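Long-range contact in HTH-type transcriptional regulator AscG (Escherichia coli, PDB 3BRQ), which represses the cryptic asc operon as a sequence-specific DNA-binding transcription factor of the LacI family: residues B[181-195]-B[208-222]. Residues are numbered along the deposited sequence; the frame is centred on the assembly and turned at random.
Sequences KWTPASGAEGVEMLL and NDDMAIGAMKALHER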
loop_
_atom_site.group_PDB
_atom_site.type_symbol
_atom_site.label_atom_id
_atom_site.label_comp_id
_atom_site.label_asym_id
_atom_site.label_seq_id
_atom_site.Cartn_x
_atom_site.Cartn_y
_atom_site.Cartn_z
ATOM N N LYS B 181 7.366 -9.627 11.096
ATOM C CA LYS B 181 5.905 -9.555 10.901
ATOM C C LYS B 181 5.560 -8.622 9.761
ATOM O O LYS B 181 4.401 -8.238 9.663
ATOM C CB LYS B 181 5.160 -9.023 12.129
ATOM C CG LYS B 181 5.743 -9.310 13.481
ATOM C CD LYS B 181 4.686 -9.459 14.571
ATOM C CE LYS B 181 4.514 -10.975 14.944
ATOM N NZ LYS B 181 3.846 -11.156 16.287
ATOM N N TRP B 182 6.554 -8.299 8.909
ATOM C CA TRP B 182 6.406 -7.527 7.685
ATOM C C TRP B 182 6.341 -6.015 7.972
ATOM O O TRP B 182 6.383 -5.229 7.044
ATOM C CB TRP B 182 5.153 -7.890 6.839
ATOM C CG TRP B 182 4.913 -9.326 6.416
ATOM C CD1 TRP B 182 3.897 -10.136 6.850
ATOM C CD2 TRP B 182 5.638 -10.090 5.450
ATOM N NE1 TRP B 182 3.946 -11.343 6.218
ATOM C CE2 TRP B 182 4.995 -11.345 5.339
ATOM C CE3 TRP B 182 6.763 -9.846 4.672
ATOM C CZ2 TRP B 182 5.444 -12.348 4.484
ATOM C CZ3 TRP B 182 7.197 -10.823 3.813
ATOM C CH2 TRP B 182 6.556 -12.067 3.726
ATOM N N THR B 183 6.249 -5.622 9.224
ATOM C CA THR B 183 6.213 -4.184 9.605
ATOM C C THR B 183 7.648 -3.616 9.765
ATOM O O THR B 183 8.575 -4.381 10.110
ATOM C CB THR B 183 5.509 -4.020 10.959
ATOM O OG1 THR B 183 6.293 -4.683 11.963
ATOM C CG2 THR B 183 4.046 -4.630 10.926
ATOM N N PRO B 184 7.840 -2.280 9.547
ATOM C CA PRO B 184 9.120 -1.620 9.822
ATOM C C PRO B 184 9.585 -1.851 11.265
ATOM O O PRO B 184 10.789 -2.248 11.464
ATOM C CB PRO B 184 8.825 -0.115 9.583
ATOM C CG PRO B 184 7.662 -0.090 8.616
ATOM C CD PRO B 184 6.831 -1.341 9.002
ATOM N N ALA B 185 8.652 -1.717 12.244
ATOM C CA ALA B 185 9.018 -1.976 13.652
ATOM C C ALA B 185 9.607 -3.378 13.847
ATOM O O ALA B 185 10.532 -3.570 14.642
ATOM C CB ALA B 185 7.837 -1.869 14.535
ATOM N N SER B 186 9.026 -4.350 13.174
ATOM C CA SER B 186 9.463 -5.721 13.376
ATOM C C SER B 186 10.850 -5.848 12.750
ATOM O O SER B 186 11.648 -6.714 13.153
ATOM C CB SER B 186 8.464 -6.742 12.778
ATOM O OG SER B 186 8.357 -6.541 11.381
ATOM N N GLY B 187 11.138 -5.023 11.745
ATOM C CA GLY B 187 12.482 -4.990 11.146
ATOM C C GLY B 187 13.522 -4.442 12.119
ATOM O O GLY B 187 14.613 -5.014 12.305
ATOM N N ALA B 188 13.205 -3.300 12.735
ATOM C CA ALA B 188 14.140 -2.657 13.654
ATOM C C ALA B 188 14.391 -3.600 14.865
ATOM O O ALA B 188 15.524 -3.740 15.358
ATOM C CB ALA B 188 13.561 -1.288 14.120
ATOM N N GLU B 189 13.322 -4.218 15.338
ATOM C CA GLU B 189 13.363 -5.047 16.554
ATOM C C GLU B 189 14.090 -6.344 16.257
ATOM O O GLU B 189 14.727 -6.924 17.151
ATOM C CB GLU B 189 11.915 -5.341 17.009
ATOM C CG GLU B 189 11.292 -4.210 17.843
ATOM C CD GLU B 189 9.738 -4.174 17.878
ATOM O OE1 GLU B 189 9.085 -5.218 17.763
ATOM O OE2 GLU B 189 9.147 -3.052 18.000
ATOM N N GLY B 190 13.926 -6.827 15.021
ATOM C CA GLY B 190 14.571 -8.081 14.544
ATOM C C GLY B 190 16.045 -7.839 14.519
ATOM O O GLY B 190 16.809 -8.641 15.041
ATOM N N VAL B 191 16.448 -6.651 14.040
ATOM C CA VAL B 191 17.880 -6.342 14.015
ATOM C C VAL B 191 18.473 -6.144 15.402
ATOM O O VAL B 191 19.563 -6.652 15.674
ATOM C CB VAL B 191 18.232 -5.109 13.124
ATOM C CG1 VAL B 191 19.245 -4.272 13.798
ATOM C CG2 VAL B 191 18.908 -5.609 11.840
ATOM N N GLU B 192 17.753 -5.435 16.282
ATOM C CA GLU B 192 18.233 -5.229 17.653
ATOM C C GLU B 192 18.403 -6.625 18.304
ATOM O O GLU B 192 19.374 -6.867 19.010
ATOM C CB GLU B 192 17.278 -4.345 18.442
ATOM C CG GLU B 192 17.796 -3.916 19.832
ATOM C CD GLU B 192 19.237 -3.330 19.774
ATOM O OE1 GLU B 192 19.501 -2.424 18.918
ATOM O OE2 GLU B 192 20.109 -3.807 20.549
HETATM N N MSE B 193 17.485 -7.532 18.011
HETATM C CA MSE B 193 17.565 -8.863 18.601
HETATM C C MSE B 193 18.821 -9.582 18.090
HETATM O O MSE B 193 19.562 -10.074 18.886
HETATM C CB MSE B 193 16.283 -9.672 18.373
HETATM C CG MSE B 193 16.386 -11.128 18.979
HETATM SE SE MSE B 193 14.732 -12.061 18.767
HETATM C CE MSE B 193 14.654 -12.112 16.846
ATOM N N LEU B 194 19.080 -9.598 16.794
ATOM C CA LEU B 194 20.295 -10.187 16.187
ATOM C C LEU B 194 21.608 -9.610 16.718
ATOM O O LEU B 194 22.549 -10.347 16.967
ATOM C CB LEU B 194 20.243 -10.003 14.636
ATOM C CG LEU B 194 19.056 -10.614 13.870
ATOM C CD1 LEU B 194 18.924 -10.059 12.431
ATOM C CD2 LEU B 194 19.265 -12.161 13.862
ATOM N N LEU B 195 21.679 -8.288 16.886
ATOM C CA LEU B 195 22.851 -7.639 17.485
ATOM C C LEU B 195 23.046 -8.028 18.913
ATOM O O LEU B 195 24.192 -8.190 19.326
ATOM C CB LEU B 195 22.719 -6.073 17.453
ATOM C CG LEU B 195 22.527 -5.496 16.023
ATOM C CD1 LEU B 195 22.374 -3.914 16.046
ATOM C CD2 LEU B 195 23.755 -5.836 15.242
ATOM N N ASN B 208 10.865 -8.310 3.384
ATOM C CA ASN B 208 10.216 -7.302 2.552
ATOM C C ASN B 208 10.919 -5.937 2.742
ATOM O O ASN B 208 11.757 -5.758 3.624
ATOM C CB ASN B 208 8.693 -7.211 2.825
ATOM C CG ASN B 208 8.346 -6.563 4.198
ATOM O OD1 ASN B 208 9.133 -6.583 5.120
ATOM N ND2 ASN B 208 7.123 -6.043 4.324
ATOM N N ASP B 209 10.576 -4.955 1.929
ATOM C CA ASP B 209 11.348 -3.713 2.035
ATOM C C ASP B 209 11.063 -3.064 3.336
ATOM O O ASP B 209 11.975 -2.534 3.923
ATOM C CB ASP B 209 11.073 -2.762 0.872
ATOM C CG ASP B 209 11.706 -3.244 -0.423
ATOM O OD1 ASP B 209 12.519 -4.208 -0.384
ATOM O OD2 ASP B 209 11.376 -2.629 -1.480
ATOM N N ASP B 210 9.825 -3.111 3.818
ATOM C CA ASP B 210 9.487 -2.438 5.119
ATOM C C ASP B 210 10.359 -2.860 6.276
ATOM O O ASP B 210 10.851 -2.032 7.006
ATOM C CB ASP B 210 8.020 -2.589 5.495
ATOM C CG ASP B 210 7.118 -1.648 4.649
ATOM O OD1 ASP B 210 7.660 -0.873 3.860
ATOM O OD2 ASP B 210 5.891 -1.669 4.769
HETATM N N MSE B 211 10.537 -4.173 6.463
HETATM C CA MSE B 211 11.446 -4.641 7.449
HETATM C C MSE B 211 12.895 -4.266 7.158
HETATM O O MSE B 211 13.627 -3.975 8.106
HETATM C CB MSE B 211 11.291 -6.174 7.613
HETATM C CG MSE B 211 9.886 -6.568 8.232
HETATM SE SE MSE B 211 10.007 -8.504 8.637
HETATM C CE MSE B 211 11.293 -8.502 9.963
ATOM N N ALA B 212 13.331 -4.259 5.890
ATOM C CA ALA B 212 14.719 -3.924 5.556
ATOM C C ALA B 212 14.921 -2.448 5.970
ATOM O O ALA B 212 15.974 -2.087 6.447
ATOM C CB ALA B 212 14.988 -4.093 4.072
ATOM N N ILE B 213 13.915 -1.622 5.781
ATOM C CA ILE B 213 14.082 -0.189 6.162
ATOM C C ILE B 213 14.122 -0.047 7.697
ATOM O O ILE B 213 14.978 0.669 8.245
ATOM C CB ILE B 213 12.998 0.703 5.545
ATOM C CG1 ILE B 213 13.176 0.805 4.023
ATOM C CG2 ILE B 213 13.036 2.160 6.160
ATOM C CD1 ILE B 213 11.877 1.216 3.232
ATOM N N GLY B 214 13.267 -0.793 8.395
ATOM C CA GLY B 214 13.338 -0.755 9.838
ATOM C C GLY B 214 14.714 -1.169 10.268
ATOM O O GLY B 214 15.290 -0.608 11.225
ATOM N N ALA B 215 15.230 -2.209 9.606
ATOM C CA ALA B 215 16.497 -2.791 9.991
ATOM C C ALA B 215 17.695 -1.845 9.693
ATOM O O ALA B 215 18.515 -1.606 10.548
ATOM C CB ALA B 215 16.666 -4.236 9.300
HETATM N N MSE B 216 17.734 -1.226 8.512
HETATM C CA MSE B 216 18.697 -0.164 8.275
HETATM C C MSE B 216 18.633 0.954 9.347
HETATM O O MSE B 216 19.659 1.568 9.679
HETATM C CB MSE B 216 18.528 0.448 6.888
HETATM C CG MSE B 216 19.011 -0.442 5.802
HETATM SE SE MSE B 216 19.056 0.259 4.044
HETATM C CE MSE B 216 17.319 1.114 3.926
ATOM N N LYS B 217 17.462 1.208 9.909
ATOM C CA LYS B 217 17.349 2.306 10.903
ATOM C C LYS B 217 18.032 1.863 12.200
ATOM O O LYS B 217 18.864 2.547 12.781
ATOM C CB LYS B 217 15.870 2.720 11.131
ATOM C CG LYS B 217 15.646 3.770 12.215
ATOM C CD LYS B 217 16.019 5.165 11.722
ATOM C CE LYS B 217 15.753 6.238 12.765
ATOM N NZ LYS B 217 16.230 7.578 12.231
ATOM N N ALA B 218 17.728 0.656 12.611
ATOM C CA ALA B 218 18.253 0.164 13.885
ATOM C C ALA B 218 19.779 -0.003 13.764
ATOM O O ALA B 218 20.522 0.243 14.730
ATOM C CB ALA B 218 17.540 -1.111 14.277
ATOM N N LEU B 219 20.243 -0.347 12.567
ATOM C CA LEU B 219 21.654 -0.530 12.334
ATOM C C LEU B 219 22.383 0.832 12.399
ATOM O O LEU B 219 23.419 0.963 13.057
ATOM C CB LEU B 219 21.904 -1.249 10.981
ATOM C CG LEU B 219 21.621 -2.755 10.860
ATOM C CD1 LEU B 219 21.648 -3.186 9.401
ATOM C CD2 LEU B 219 22.661 -3.541 11.670
ATOM N N HIS B 220 21.833 1.829 11.705
ATOM C CA HIS B 220 22.337 3.194 11.750
ATOM C C HIS B 220 22.362 3.735 13.172
ATOM O O HIS B 220 23.329 4.401 13.566
ATOM C CB HIS B 220 21.433 4.081 10.920
ATOM C CG HIS B 220 21.960 5.459 10.708
ATOM N ND1 HIS B 220 21.459 6.558 11.371
ATOM C CD2 HIS B 220 22.908 5.924 9.864
ATOM C CE1 HIS B 220 22.091 7.642 10.958
ATOM N NE2 HIS B 220 22.978 7.287 10.045
ATOM N N GLU B 221 21.307 3.462 13.938
ATOM C CA GLU B 221 21.232 3.871 15.341
ATOM C C GLU B 221 22.279 3.166 16.207
ATOM O O GLU B 221 22.756 3.721 17.184
ATOM C CB GLU B 221 19.854 3.592 15.916
ATOM C CG GLU B 221 18.769 4.595 15.541
ATOM C CD GLU B 221 17.417 4.234 16.153
ATOM O OE1 GLU B 221 17.244 3.064 16.610
ATOM O OE2 GLU B 221 16.531 5.106 16.184
ATOM N N ARG B 222 22.646 1.938 15.856
ATOM C CA ARG B 222 23.630 1.254 16.660
ATOM C C ARG B 222 25.044 1.537 16.146
ATOM O O ARG B 222 25.990 0.900 16.596
ATOM C CB ARG B 222 23.341 -0.263 16.767
ATOM C CG ARG B 222 22.036 -0.606 17.496
ATOM C CD ARG B 222 21.884 0.155 18.817
ATOM N NE ARG B 222 22.756 -0.358 19.875
ATOM C CZ ARG B 222 22.327 -0.898 21.018
ATOM N NH1 ARG B 222 21.019 -0.994 21.265
ATOM N NH2 ARG B 222 23.205 -1.344 21.925
#
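With chi1 of 72°, Asn208 holds its amide between its own backbone N and carbonyl carbon, while Trp182 swings CG away from its carbonyl carbon (chi1 -54°), and the two meet where neighbouring helices of the periplasmic-binding-protein-like domain begin. Asparagine suits this N-cap because its amide works both ways: ND2 gives a nearly straight hydrogen bond to Trp182 O (2.9 Å, 169°) on a carbonyl lone pair, and OD1 caps Met211 N. Asn208 CG also lies in plane at the indole edge, 3.7 Å from Trp182 CE3; the indole NE1 hydrogen-bonds to Ser148 OG, and its ring stacks on Tyr31. A leucine here would probably leave Trp182 O without this donor and Met211 N uncapped, freeing the turn before helix 184-195 to shift. Beyond this cap the helix axes come within 6.4 Å of each other where they cross, an approach allowed by Gly187 and Gly214, since a CB on either would clash with a carbonyl oxygen opposite. Backbone CA-H...O contacts fill the seam, among them Gly214 CA to Pro184 O at 3.4 Å. Small Ala215 and Ala218 then make room for branched Val191, and farther along Glu192 pairs with Arg222 by charge alone: OE2 sits 3.0 Å from NH1, well out of the guanidinium plane.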